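Local atomic coordinates of N-acetylglucosamine-6-phosphate deacetylase (Mycobacterium smegmatis, PDB entry 6FV4), a protein that probably catalyses the metal-dependent deacetylation of N-acetylglucosamine-6-phosphate, yielding glucosamine-6-phosphate and acetate. Residues G76-N80 with A286-M290; T89-V93 with G130-G134; P140-T144 with A180-D184; L244-S248 with T272-R277; P263-R267 with A331-G336. The protein carries 1 engineered substitution. All coordinates share one frame; numbering follows the deposited sequence.

Contact 1: residues G76-N80 with A286-M290; sequences GGGGN and AATGM
Two short backbone hydrogen bonds join the segments: Gly-77 N donates a hydrogen bond to Thr-288 O at 2.7 Å (164° at the hydrogen), and Gly-78 N to Ala-286 O at 2.6 Å (149°). A water adds a bridge, donating to Asn-80 OD1 and accepting from Ala-286 N. Around this polar centre, the Ala-286 methyl CB touches both Gly-79 O, at 3.3 Å, and Asn-80 ND2, at 3.4 Å. Met-290 reaches over the glycine turn with CG anti to its carbonyl carbon (chi1 -59°) and bends at chi3, bringing SD to 3.6 Å from Gly-78 CA. Reciprocal backbone bonds between Gly-76 and Gly-79 enclose a type I' turn, the signature of a tight two-residue beta hairpin. It joins strands 63-76 and 79-80, just beyond the zinc ligands His-72 and His-74 of this amidohydrolase.

Contact 2: residues T89-V93 with G130-G134; sequences TARAV and GLIDG
The apolar contacts run from one side of helix 86-98 to Leu-131 and Ile-132. Leu-131 pushes its CD2 branch against the first turn of the segment, 3.9 Å from Ala-90 CA and 4.0 Å from Thr-89 CG2. Val-93 carries the next turn: its CG2, anti to the carbonyl carbon (chi1 163°), meets Ile-132 CG2 at 3.9 Å, the two side chains crossing at about a right angle. The same Val-93 methyl also approaches the backbone, with CG2 3.4 Å from Leu-131 O.

The polar end of Thr-89 finds its partners outside the two segments. Thr-89 OG1 is hydrogen-bonded to Gln-126 of helix 113-129 and to Thr-85 O, while its methyl is the branch given to Leu-131. Backbone shape contributes too: Gly-130, with phi 93°, ends helix 113-129 in a Schellman motif, and Leu-131 follows, pointing toward helix 86-98. Leu-123 and Ala-106 also touch Ile-132. No hydrogen bond links the segments, which implies that cohesion between helix 86-98 and the approach to strand 134-138 comes here from van der Waals contact and the burial of methyl groups.

Contact 3: residues P140-T144 with A180-D184; sequences PWLST and APERD
Ala-180 N donates to Trp-141 O at 3.0 Å with an almost straight angle of 177°. Water 2 gives a second bond to Trp-141 O and another to Ala-180 O, so the Trp-141 carbonyl accepts two bonds. One residue further, Arg-183 NH1 donates to Leu-142 O at 2.8 Å; the bond is bent (140°), and the oxygen sits at the guanidinium edge, tilted 23° from its plane. A turn at chi3 bends the arginine chain so that CD also passes 3.3 Å from Leu-142 O.

Ser-143 faces the other loop, its N 3.4 Å from the Ala-180 methyl CB and its CB 3.5 Å from Glu-182 OE2. Water 3 links Ser-143 OG to Glu-182 OE2, to which it donates at 2.6 Å.

In the second shell, Arg-183 NE forms a salt bridge with Asp-157, and the Glu-182 carboxylate is held by Thr-205 OG1 and Glu-206 N. On the other loop, Pro-140, preceded by a cis peptide, lays CD 3.6 Å above the Trp-141 ring. These loops leave the C-terminal ends of neighbouring parallel strands 134-138 and 174-179, the active-site end of an amidohydrolase barrel; Leu-142 lies about 4 Å, side chain to side chain, from the metal ligand His-204.

Contact 4: residues L244-S248 with T272-R277; sequences LTEDS and TVGPER
Thr-272 turns its methyl to the neighbouring helix, with CG2 4.2 Å from Thr-245 CB, while its hydroxyl is hydrogen-bonded to His-268 O and to OG1 of Thr-272 in the second subunit. Val-273 CG1 comes nearer, 3.7 Å from Thr-245 CB, the side chains crossing at about a right angle. Gly-274, with phi 95°, ends helix 263-273 and starts a type I turn through Arg-277 into strand 278-281. Such helix-to-strand returns recur in the barrel of the amidohydrolase superfamily; here strands 251-255 and 278-281 run parallel side by side, with helices 240-246 and 263-273 preceding them in turn.

With CG anti to the carbonyl carbon and a bend at chi3, Arg-277 spends its guanidinium on carbonyls at the end of helix 240-246. NH1 donates to Thr-245 O at 2.8 Å (153°), with the oxygen in the guanidinium plane, although the donor stands 35° above the carbonyl plane. NH2 adds weak bonds to Thr-245 O at 3.1 Å and to Leu-244 O at 2.9 Å. Asp-247 O comes nearer still to NH2, at 2.8 Å, but over one face and not hydrogen-bonded; Val-273 CB sits 3.7 Å above the opposite face, toward its rim. NE is hydrogen-bonded to Val-250 O, helping fix the group's rotation. The positive charge probably interacts favourably with the carbonyl end of the helix. Thr-245 O also accepts a bond from Gln-271 of the second subunit.

Contact 5: residues P263-R267 with A331-G336; sequences PAIYR and AVAHCG
Pro-263 lies over one face of the His-334 imidazole in a CH-pi contact: CB is 3.9 Å from the ring centroid of His-334 and 23° off the ring normal. The Tyr-266 ring has His-334 O at its edge. Its phenol end rests on the same helix, 324-334, with OH 3.5 Å from Ala-331 CB, and CE2 meets Cys-335 CB at 3.7 Å. With CG anti to the backbone N (chi1 157°), Tyr-266 reaches across to this last helical turn.

The Arg-267 guanidinium carries Ala-264 CA 3.6 Å above one face and His-334 O at its edge. NH1 donates to that carbonyl at 3.0 Å (152°), the oxygen slightly tilted from the guanidinium plane. The bent side chain also brings Arg-267 CG to 3.0 Å from His-334 O. Water 4 donates to Arg-267 O and, weakly, to Cys-335 O. Outward, Arg-267 NE makes a salt bridge to Glu-246 of the second subunit.

The contact thus joins the start of helix 263-273 to the end of helix 324-334. Helix 339-357 lies alongside: its Gln-349 is hydrogen-bonded to Tyr-266 OH, and its Ala-342 touches Cys-335. Val-256, just after strand 251-255, also packs on Tyr-266.

From the N terminus, contact 1 opens first at 76-80 and closes only at 286-290, tying the hairpin after strand 63-76 to the loop beyond strand 278-281. Within that span contacts 2, 3 and 4 follow in series, closing loops of 36, 35 and 23 intervening residues. Contact 2 touches contact 1 directly, Ala-92 CB lying 3.7 Å from Gly-76 N, whereas contact 3 joins two loops about 15 Å (nearest atoms) from contact 1. Contact 5 starts between the two segments of contact 4 and ends after contact 1 closes, so it crosses both. Contacts 4 and 5 share helix 263-273, at its end and start respectively, and both reach the second subunit.

Contact 1: residues G76-N80 with A286-M290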
loop_
_atom_site.group_PDB
_atom_site.type_symbol
_atom_site.label_atom_id
_atom_site.label_comp_id
_atom_site.label_asym_id
_atom_site.label_seq_id
_atom_site.Cartn_x
_atom_site.Cartn_y
_atom_site.Cartn_z
ATOM N N GLY B 76 -1.619 0.652 -31.985
ATOM C CA GLY B 76 -0.755 -0.494 -32.151
ATOM C C GLY B 76 -0.683 -0.920 -33.596
ATOM O O GLY B 76 -1.496 -0.525 -34.438
ATOM N N GLY B 77 0.324 -1.740 -33.889
ATOM C CA GLY B 77 0.547 -2.204 -35.245
ATOM C C GLY B 77 0.664 -1.080 -36.264
ATOM O O GLY B 77 0.351 -1.275 -37.441
ATOM N N GLY B 78 1.087 0.105 -35.820
ATOM C CA GLY B 78 1.201 1.255 -36.687
ATOM C C GLY B 78 -0.011 2.171 -36.744
ATOM O O GLY B 78 0.087 3.251 -37.330
ATOM N N GLY B 79 -1.141 1.792 -36.151
ATOM C CA GLY B 79 -2.333 2.623 -36.157
ATOM C C GLY B 79 -2.512 3.405 -34.867
ATOM O O GLY B 79 -2.316 2.878 -33.776
ATOM N N ASN B 80 -2.887 4.668 -35.007
ATOM C CA ASN B 80 -3.275 5.524 -33.887
ATOM C C ASN B 80 -4.789 5.674 -33.870
ATOM O O ASN B 80 -5.383 6.047 -34.891
ATOM C CB ASN B 80 -2.630 6.906 -34.017
ATOM C CG ASN B 80 -1.314 7.017 -33.276
ATOM O OD1 ASN B 80 -1.268 6.878 -32.048
ATOM N ND2 ASN B 80 -0.232 7.281 -34.015
ATOM N N ALA B 286 1.077 3.477 -30.872
ATOM C CA ALA B 286 0.914 2.932 -32.212
ATOM C C ALA B 286 2.056 2.032 -32.658
ATOM O O ALA B 286 1.845 1.207 -33.549
ATOM C CB ALA B 286 0.720 4.067 -33.230
ATOM N N ALA B 287 3.245 2.131 -32.056
ATOM C CA ALA B 287 4.340 1.263 -32.479
ATOM C C ALA B 287 4.277 -0.128 -31.862
ATOM O O ALA B 287 5.086 -0.983 -32.229
ATOM C CB ALA B 287 5.691 1.894 -32.145
ATOM N N THR B 288 3.348 -0.368 -30.939
ATOM C CA THR B 288 3.212 -1.680 -30.320
ATOM C C THR B 288 3.070 -2.778 -31.364
ATOM O O THR B 288 2.244 -2.683 -32.277
ATOM C CB THR B 288 1.996 -1.679 -29.392
ATOM O OG1 THR B 288 2.135 -0.613 -28.444
ATOM C CG2 THR B 288 1.881 -3.018 -28.651
ATOM N N GLY B 289 3.888 -3.822 -31.227
ATOM C CA GLY B 289 3.819 -4.984 -32.094
ATOM C C GLY B 289 4.532 -4.860 -33.423
ATOM O O GLY B 289 4.453 -5.789 -34.239
ATOM N N MET B 290 5.218 -3.755 -33.679
ATOM C CA MET B 290 5.917 -3.581 -34.943
ATOM C C MET B 290 7.350 -4.079 -34.833
ATOM O O MET B 290 7.970 -4.015 -33.770
ATOM C CB MET B 290 5.917 -2.114 -35.370
ATOM C CG MET B 290 4.523 -1.543 -35.533
ATOM S SD MET B 290 4.622 0.147 -36.117
ATOM C CE MET B 290 4.691 -0.161 -37.879
HETATM O O HOH W 1 0.554 6.411 -30.276
#

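Contact 2: residues T89-V93 with G130-G134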
loop_
_atom_site.group_PDB
_atom_site.type_symbol
_atom_site.label_atom_id
_atom_site.label_comp_id
_atom_site.label_asym_id
_atom_site.label_seq_id
_atom_site.Cartn_x
_atom_site.Cartn_y
_atom_site.Cartn_z
ATOM N N THR B 89 -7.637 2.387 -37.186
ATOM C CA THR B 89 -8.312 1.614 -36.150
ATOM C C THR B 89 -8.242 0.124 -36.446
ATOM O O THR B 89 -8.020 -0.686 -35.534
ATOM C CB THR B 89 -9.754 2.078 -36.009
ATOM O OG1 THR B 89 -9.745 3.442 -35.587
ATOM C CG2 THR B 89 -10.499 1.236 -34.946
ATOM N N ALA B 90 -8.397 -0.257 -37.716
ATOM C CA ALA B 90 -8.359 -1.673 -38.065
ATOM C C ALA B 90 -6.997 -2.287 -37.747
ATOM O O ALA B 90 -6.921 -3.425 -37.275
ATOM C CB ALA B 90 -8.705 -1.876 -39.535
ATOM N N ARG B 91 -5.914 -1.545 -37.998
ATOM C CA ARG B 91 -4.573 -2.062 -37.740
ATOM C C ARG B 91 -4.307 -2.206 -36.245
ATOM O O ARG B 91 -3.670 -3.181 -35.808
ATOM C CB ARG B 91 -3.524 -1.144 -38.380
ATOM C CG ARG B 91 -3.367 -1.319 -39.877
ATOM C CD ARG B 91 -1.991 -0.866 -40.368
ATOM N NE ARG B 91 -1.778 0.571 -40.191
ATOM C CZ ARG B 91 -2.125 1.503 -41.077
ATOM N NH1 ARG B 91 -2.708 1.159 -42.216
ATOM N NH2 ARG B 91 -1.887 2.787 -40.825
ATOM N N ALA B 92 -4.738 -1.224 -35.450
ATOM C CA ALA B 92 -4.554 -1.317 -34.006
ATOM C C ALA B 92 -5.368 -2.465 -33.441
ATOM O O ALA B 92 -4.859 -3.276 -32.647
ATOM C CB ALA B 92 -4.952 -0.007 -33.335
ATOM N N VAL B 93 -6.623 -2.566 -33.872
ATOM C CA VAL B 93 -7.502 -3.621 -33.388
ATOM C C VAL B 93 -6.947 -4.986 -33.761
ATOM O O VAL B 93 -6.914 -5.901 -32.934
ATOM C CB VAL B 93 -8.925 -3.413 -33.941
ATOM C CG1 VAL B 93 -9.740 -4.683 -33.801
ATOM C CG2 VAL B 93 -9.586 -2.240 -33.222
ATOM N N GLY B 130 -18.291 -2.099 -34.140
ATOM C CA GLY B 130 -17.825 -3.251 -33.389
ATOM C C GLY B 130 -16.327 -3.470 -33.367
ATOM O O GLY B 130 -15.876 -4.499 -32.841
ATOM N N LEU B 131 -15.540 -2.538 -33.905
ATOM C CA LEU B 131 -14.086 -2.678 -33.852
ATOM C C LEU B 131 -13.557 -2.402 -32.453
ATOM O O LEU B 131 -12.653 -3.100 -31.973
ATOM C CB LEU B 131 -13.424 -1.739 -34.859
ATOM C CG LEU B 131 -13.410 -2.200 -36.316
ATOM C CD1 LEU B 131 -14.638 -1.692 -37.087
ATOM C CD2 LEU B 131 -12.128 -1.744 -36.999
ATOM N N ILE B 132 -14.089 -1.369 -31.802
ATOM C CA ILE B 132 -13.732 -0.988 -30.446
ATOM C C ILE B 132 -15.011 -0.923 -29.634
ATOM O O ILE B 132 -16.111 -0.868 -30.175
ATOM C CB ILE B 132 -12.984 0.356 -30.391
ATOM C CG1 ILE B 132 -13.669 1.377 -31.292
ATOM C CG2 ILE B 132 -11.550 0.178 -30.863
ATOM C CD1 ILE B 132 -13.148 2.779 -31.089
ATOM N N ASP B 133 -14.865 -0.925 -28.317
ATOM C CA ASP B 133 -16.023 -1.043 -27.449
ATOM C C ASP B 133 -16.368 0.250 -26.720
ATOM O O ASP B 133 -17.372 0.297 -25.998
ATOM C CB ASP B 133 -15.781 -2.186 -26.458
ATOM C CG ASP B 133 -15.512 -3.506 -27.168
ATOM O OD1 ASP B 133 -16.487 -4.262 -27.385
ATOM O OD2 ASP B 133 -14.337 -3.777 -27.541
ATOM N N GLY B 134 -15.592 1.305 -26.916
ATOM C CA GLY B 134 -15.819 2.528 -26.181
ATOM C C GLY B 134 -14.694 3.483 -26.481
ATOM O O GLY B 134 -13.740 3.145 -27.183
#

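Contact 3: residues P140-T144 with A180-D184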
loop_
_atom_site.group_PDB
_atom_site.type_symbol
_atom_site.label_atom_id
_atom_site.label_comp_id
_atom_site.label_asym_id
_atom_site.label_seq_id
_atom_site.Cartn_x
_atom_site.Cartn_y
_atom_site.Cartn_z
ATOM N N PRO B 140 -8.854 16.675 -22.649
ATOM C CA PRO B 140 -7.865 17.719 -22.357
ATOM C C PRO B 140 -7.929 18.318 -20.953
ATOM O O PRO B 140 -7.187 19.256 -20.660
ATOM C CB PRO B 140 -8.228 18.796 -23.382
ATOM C CG PRO B 140 -9.723 18.717 -23.408
ATOM C CD PRO B 140 -10.089 17.255 -23.215
ATOM N N TRP B 141 -8.802 17.806 -20.097
ATOM C CA TRP B 141 -9.020 18.420 -18.789
ATOM C C TRP B 141 -8.054 17.879 -17.738
ATOM O O TRP B 141 -8.413 17.451 -16.629
ATOM C CB TRP B 141 -10.478 18.234 -18.413
ATOM C CG TRP B 141 -11.313 18.749 -19.560
ATOM C CD1 TRP B 141 -11.295 20.013 -20.067
ATOM C CD2 TRP B 141 -12.237 18.008 -20.367
ATOM N NE1 TRP B 141 -12.168 20.119 -21.120
ATOM C CE2 TRP B 141 -12.761 18.903 -21.329
ATOM C CE3 TRP B 141 -12.682 16.681 -20.367
ATOM C CZ2 TRP B 141 -13.695 18.513 -22.280
ATOM C CZ3 TRP B 141 -13.608 16.292 -21.301
ATOM C CH2 TRP B 141 -14.115 17.211 -22.255
ATOM N N LEU B 142 -6.782 17.931 -18.121
ATOM C CA LEU B 142 -5.643 17.447 -17.353
ATOM C C LEU B 142 -4.817 18.617 -16.826
ATOM O O LEU B 142 -5.007 19.776 -17.210
ATOM C CB LEU B 142 -4.772 16.531 -18.215
ATOM C CG LEU B 142 -5.502 15.460 -19.022
ATOM C CD1 LEU B 142 -4.509 14.586 -19.760
ATOM C CD2 LEU B 142 -6.412 14.618 -18.125
ATOM N N SER B 143 -3.890 18.300 -15.920
ATOM C CA SER B 143 -3.034 19.331 -15.345
ATOM C C SER B 143 -1.755 18.754 -14.759
ATOM O O SER B 143 -1.548 18.812 -13.546
ATOM C CB SER B 143 -3.784 20.103 -14.259
ATOM O OG SER B 143 -3.158 21.353 -14.019
ATOM N N THR B 144 -0.891 18.189 -15.595
ATOM C CA THR B 144 0.443 17.854 -15.120
ATOM C C THR B 144 1.446 18.095 -16.237
ATOM O O THR B 144 1.114 18.026 -17.430
ATOM C CB THR B 144 0.550 16.405 -14.604
ATOM O OG1 THR B 144 1.809 16.235 -13.948
ATOM C CG2 THR B 144 0.467 15.399 -15.744
ATOM N N ALA B 180 -8.261 15.839 -14.136
ATOM C CA ALA B 180 -7.352 16.303 -13.095
ATOM C C ALA B 180 -8.158 17.059 -12.043
ATOM O O ALA B 180 -8.779 18.078 -12.371
ATOM C CB ALA B 180 -6.258 17.197 -13.678
ATOM N N PRO B 181 -8.191 16.595 -10.785
ATOM C CA PRO B 181 -9.167 17.129 -9.816
ATOM C C PRO B 181 -8.918 18.557 -9.343
ATOM O O PRO B 181 -9.791 19.096 -8.651
ATOM C CB PRO B 181 -9.057 16.150 -8.635
ATOM C CG PRO B 181 -8.496 14.915 -9.199
ATOM C CD PRO B 181 -7.574 15.345 -10.300
ATOM N N GLU B 182 -7.782 19.186 -9.664
ATOM C CA GLU B 182 -7.473 20.500 -9.112
ATOM C C GLU B 182 -7.834 21.658 -10.038
ATOM O O GLU B 182 -7.780 22.812 -9.599
ATOM C CB GLU B 182 -5.986 20.592 -8.729
ATOM C CG GLU B 182 -5.007 20.699 -9.892
ATOM C CD GLU B 182 -4.621 19.345 -10.465
ATOM O OE1 GLU B 182 -5.474 18.428 -10.458
ATOM O OE2 GLU B 182 -3.473 19.199 -10.935
ATOM N N ARG B 183 -8.225 21.389 -11.285
ATOM C CA ARG B 183 -8.634 22.464 -12.185
ATOM C C ARG B 183 -9.979 23.049 -11.763
ATOM O O ARG B 183 -10.859 22.342 -11.261
ATOM C CB ARG B 183 -8.715 21.963 -13.628
ATOM C CG ARG B 183 -7.396 21.470 -14.187
ATOM C CD ARG B 183 -7.412 21.497 -15.696
ATOM N NE ARG B 183 -7.257 22.864 -16.198
ATOM C CZ ARG B 183 -6.134 23.331 -16.725
ATOM N NH1 ARG B 183 -5.078 22.541 -16.833
ATOM N NH2 ARG B 183 -6.064 24.588 -17.141
ATOM N N ASP B 184 -10.123 24.357 -11.949
ATOM C CA ASP B 184 -11.422 24.998 -11.774
ATOM C C ASP B 184 -12.485 24.238 -12.555
ATOM O O ASP B 184 -12.307 23.945 -13.742
ATOM C CB ASP B 184 -11.373 26.455 -12.241
ATOM C CG ASP B 184 -10.517 27.327 -11.339
ATOM O OD1 ASP B 184 -10.594 27.160 -10.101
ATOM O OD2 ASP B 184 -9.777 28.189 -11.869
HETATM O O HOH W 2 -9.852 18.931 -14.693
HETATM O O HOH W 3 -1.825 21.146 -11.652
#

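Contact 4: residues L244-S248 with T272-R277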
loop_
_atom_site.group_PDB
_atom_site.type_symbol
_atom_site.label_atom_id
_atom_site.label_comp_id
_atom_site.label_asym_id
_atom_site.label_seq_id
_atom_site.Cartn_x
_atom_site.Cartn_y
_atom_site.Cartn_z
ATOM N N LEU B 244 -6.779 7.238 -3.969
ATOM C CA LEU B 244 -7.332 6.280 -4.924
ATOM C C LEU B 244 -7.264 4.843 -4.412
ATOM O O LEU B 244 -8.203 4.065 -4.628
ATOM C CB LEU B 244 -6.625 6.416 -6.275
ATOM C CG LEU B 244 -6.969 7.692 -7.065
ATOM C CD1 LEU B 244 -5.903 7.951 -8.122
ATOM C CD2 LEU B 244 -8.347 7.572 -7.726
ATOM N N THR B 245 -6.168 4.456 -3.736
ATOM C CA THR B 245 -6.103 3.096 -3.210
ATOM C C THR B 245 -6.968 2.919 -1.974
ATOM O O THR B 245 -7.426 1.801 -1.704
ATOM C CB THR B 245 -4.660 2.686 -2.890
ATOM O OG1 THR B 245 -4.035 3.674 -2.064
ATOM C CG2 THR B 245 -3.848 2.521 -4.163
ATOM N N GLU B 246 -7.219 4.004 -1.240
ATOM C CA GLU B 246 -7.936 3.926 0.023
ATOM C C GLU B 246 -9.418 3.611 -0.175
ATOM O O GLU B 246 -10.003 2.867 0.616
ATOM C CB GLU B 246 -7.732 5.242 0.765
ATOM C CG GLU B 246 -8.817 5.694 1.699
ATOM C CD GLU B 246 -8.471 7.038 2.328
ATOM O OE1 GLU B 246 -8.867 8.090 1.785
ATOM O OE2 GLU B 246 -7.766 7.042 3.354
ATOM N N ASP B 247 -10.040 4.145 -1.233
ATOM C CA ASP B 247 -11.495 4.111 -1.376
ATOM C C ASP B 247 -11.966 2.897 -2.183
ATOM O O ASP B 247 -11.544 2.700 -3.327
ATOM C CB ASP B 247 -11.974 5.394 -2.038
ATOM C CG ASP B 247 -13.476 5.570 -1.922
ATOM O OD1 ASP B 247 -14.215 4.720 -2.472
ATOM O OD2 ASP B 247 -13.901 6.531 -1.251
ATOM N N SER B 248 -12.871 2.103 -1.597
ATOM C CA SER B 248 -13.282 0.844 -2.216
ATOM C C SER B 248 -14.047 1.046 -3.523
ATOM O O SER B 248 -14.181 0.094 -4.305
ATOM C CB SER B 248 -14.148 0.038 -1.242
ATOM O OG SER B 248 -15.337 0.744 -0.915
ATOM N N THR B 272 -2.479 -3.831 -1.257
ATOM C CA THR B 272 -3.298 -2.792 -0.625
ATOM C C THR B 272 -4.771 -2.881 -1.039
ATOM O O THR B 272 -5.662 -2.866 -0.184
ATOM C CB THR B 272 -2.747 -1.396 -0.966
ATOM O OG1 THR B 272 -1.360 -1.323 -0.633
ATOM C CG2 THR B 272 -3.483 -0.311 -0.185
ATOM N N VAL B 273 -5.064 -2.953 -2.339
ATOM C CA VAL B 273 -6.455 -2.758 -2.764
ATOM C C VAL B 273 -7.236 -4.057 -2.875
ATOM O O VAL B 273 -8.475 -4.017 -2.906
ATOM C CB VAL B 273 -6.549 -1.996 -4.097
ATOM C CG1 VAL B 273 -5.795 -0.709 -3.997
ATOM C CG2 VAL B 273 -6.032 -2.847 -5.269
ATOM N N GLY B 274 -6.559 -5.200 -2.938
ATOM C CA GLY B 274 -7.227 -6.479 -3.034
ATOM C C GLY B 274 -7.362 -6.951 -4.468
ATOM O O GLY B 274 -6.972 -6.256 -5.408
ATOM N N PRO B 275 -7.946 -8.138 -4.667
ATOM C CA PRO B 275 -7.998 -8.730 -6.012
ATOM C C PRO B 275 -9.027 -8.101 -6.948
ATOM O O PRO B 275 -8.954 -8.352 -8.158
ATOM C CB PRO B 275 -8.356 -10.203 -5.740
ATOM C CG PRO B 275 -8.360 -10.359 -4.216
ATOM C CD PRO B 275 -8.585 -9.005 -3.657
ATOM N N GLU B 276 -9.965 -7.303 -6.436
ATOM C CA GLU B 276 -11.061 -6.746 -7.221
ATOM C C GLU B 276 -10.802 -5.346 -7.742
ATOM O O GLU B 276 -11.624 -4.836 -8.505
ATOM C CB GLU B 276 -12.349 -6.659 -6.386
ATOM C CG GLU B 276 -13.287 -7.816 -6.554
ATOM C CD GLU B 276 -12.565 -9.116 -6.372
ATOM O OE1 GLU B 276 -12.774 -10.047 -7.180
ATOM O OE2 GLU B 276 -11.760 -9.195 -5.423
ATOM N N ARG B 277 -9.736 -4.683 -7.305
ATOM C CA ARG B 277 -9.674 -3.237 -7.438
ATOM C C ARG B 277 -8.500 -2.753 -8.277
ATOM O O ARG B 277 -8.235 -1.549 -8.295
ATOM C CB ARG B 277 -9.659 -2.576 -6.059
ATOM C CG ARG B 277 -10.944 -2.764 -5.256
ATOM C CD ARG B 277 -10.965 -1.821 -4.059
ATOM N NE ARG B 277 -10.427 -0.530 -4.455
ATOM C CZ ARG B 277 -9.675 0.272 -3.704
ATOM N NH1 ARG B 277 -9.342 -0.054 -2.456
ATOM N NH2 ARG B 277 -9.228 1.410 -4.233
#

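Contact 5: residues P263-R267 with A331-G336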
loop_
_atom_site.group_PDB
_atom_site.type_symbol
_atom_site.label_atom_id
_atom_site.label_comp_id
_atom_site.label_asym_id
_atom_site.label_seq_id
_atom_site.Cartn_x
_atom_site.Cartn_y
_atom_site.Cartn_z
ATOM N N PRO B 263 8.014 -3.718 -10.433
ATOM C CA PRO B 263 7.167 -4.873 -10.059
ATOM C C PRO B 263 6.723 -4.876 -8.600
ATOM O O PRO B 263 5.597 -5.300 -8.308
ATOM C CB PRO B 263 8.071 -6.070 -10.373
ATOM C CG PRO B 263 8.920 -5.570 -11.541
ATOM C CD PRO B 263 9.165 -4.109 -11.268
ATOM N N ALA B 264 7.576 -4.418 -7.673
ATOM C CA ALA B 264 7.199 -4.415 -6.256
ATOM C C ALA B 264 6.136 -3.361 -5.953
ATOM O O ALA B 264 5.359 -3.517 -5.001
ATOM C CB ALA B 264 8.429 -4.202 -5.371
ATOM N N ILE B 265 6.075 -2.295 -6.746
ATOM C CA ILE B 265 4.973 -1.345 -6.623
ATOM C C ILE B 265 3.660 -2.004 -7.018
ATOM O O ILE B 265 2.627 -1.793 -6.369
ATOM C CB ILE B 265 5.230 -0.083 -7.463
ATOM C CG1 ILE B 265 6.465 0.665 -6.951
ATOM C CG2 ILE B 265 4.022 0.843 -7.413
ATOM C CD1 ILE B 265 6.270 1.278 -5.572
ATOM N N TYR B 266 3.677 -2.815 -8.085
ATOM C CA TYR B 266 2.473 -3.537 -8.492
ATOM C C TYR B 266 2.029 -4.522 -7.408
ATOM O O TYR B 266 0.826 -4.702 -7.168
ATOM C CB TYR B 266 2.729 -4.265 -9.813
ATOM C CG TYR B 266 1.818 -5.450 -10.050
ATOM C CD1 TYR B 266 0.488 -5.261 -10.438
ATOM C CD2 TYR B 266 2.280 -6.751 -9.897
ATOM C CE1 TYR B 266 -0.359 -6.346 -10.643
ATOM C CE2 TYR B 266 1.446 -7.842 -10.102
ATOM C CZ TYR B 266 0.127 -7.631 -10.482
ATOM O OH TYR B 266 -0.715 -8.700 -10.692
ATOM N N ARG B 267 2.990 -5.185 -6.764
ATOM C CA ARG B 267 2.681 -6.072 -5.639
ATOM C C ARG B 267 2.125 -5.294 -4.454
ATOM O O ARG B 267 1.140 -5.708 -3.833
ATOM C CB ARG B 267 3.942 -6.832 -5.210
ATOM C CG ARG B 267 4.093 -8.210 -5.786
ATOM C CD ARG B 267 5.117 -9.054 -4.986
ATOM N NE ARG B 267 6.385 -8.356 -4.729
ATOM C CZ ARG B 267 7.382 -8.243 -5.603
ATOM N NH1 ARG B 267 7.271 -8.759 -6.824
ATOM N NH2 ARG B 267 8.497 -7.601 -5.264
ATOM N N ALA B 331 2.207 -9.785 -14.882
ATOM C CA ALA B 331 1.388 -9.808 -13.674
ATOM C C ALA B 331 1.492 -11.153 -12.955
ATOM O O ALA B 331 1.634 -11.200 -11.727
ATOM C CB ALA B 331 -0.072 -9.496 -14.029
ATOM N N VAL B 332 1.419 -12.259 -13.704
ATOM C CA VAL B 332 1.508 -13.587 -13.095
ATOM C C VAL B 332 2.900 -13.804 -12.503
ATOM O O VAL B 332 3.061 -14.436 -11.449
ATOM C CB VAL B 332 1.167 -14.678 -14.131
ATOM C CG1 VAL B 332 1.388 -16.072 -13.533
ATOM C CG2 VAL B 332 -0.271 -14.542 -14.650
ATOM N N ALA B 333 3.926 -13.278 -13.170
ATOM C CA ALA B 333 5.298 -13.516 -12.734
ATOM C C ALA B 333 5.641 -12.707 -11.492
ATOM O O ALA B 333 6.387 -13.178 -10.618
ATOM C CB ALA B 333 6.255 -13.185 -13.873
ATOM N N HIS B 334 5.106 -11.493 -11.382
ATOM C CA HIS B 334 5.547 -10.565 -10.353
ATOM C C HIS B 334 4.550 -10.353 -9.228
ATOM O O HIS B 334 4.820 -9.541 -8.341
ATOM C CB HIS B 334 5.900 -9.218 -10.983
ATOM C CG HIS B 334 7.099 -9.270 -11.876
ATOM N ND1 HIS B 334 8.350 -9.633 -11.424
ATOM C CD2 HIS B 334 7.239 -9.006 -13.196
ATOM C CE1 HIS B 334 9.208 -9.593 -12.427
ATOM N NE2 HIS B 334 8.560 -9.208 -13.513
ATOM N N CYS B 335 3.415 -11.047 -9.214
ATOM C CA CYS B 335 2.495 -10.786 -8.114
ATOM C C CYS B 335 2.903 -11.501 -6.825
ATOM O O CYS B 335 2.343 -11.196 -5.770
ATOM C CB CYS B 335 1.062 -11.172 -8.490
ATOM S SG CYS B 335 0.804 -12.928 -8.734
ATOM N N GLY B 336 3.865 -12.414 -6.882
ATOM C CA GLY B 336 4.354 -13.054 -5.676
ATOM C C GLY B 336 3.460 -14.134 -5.115
ATOM O O GLY B 336 3.630 -14.521 -3.948
HETATM O O HOH W 4 0.637 -8.725 -3.973
#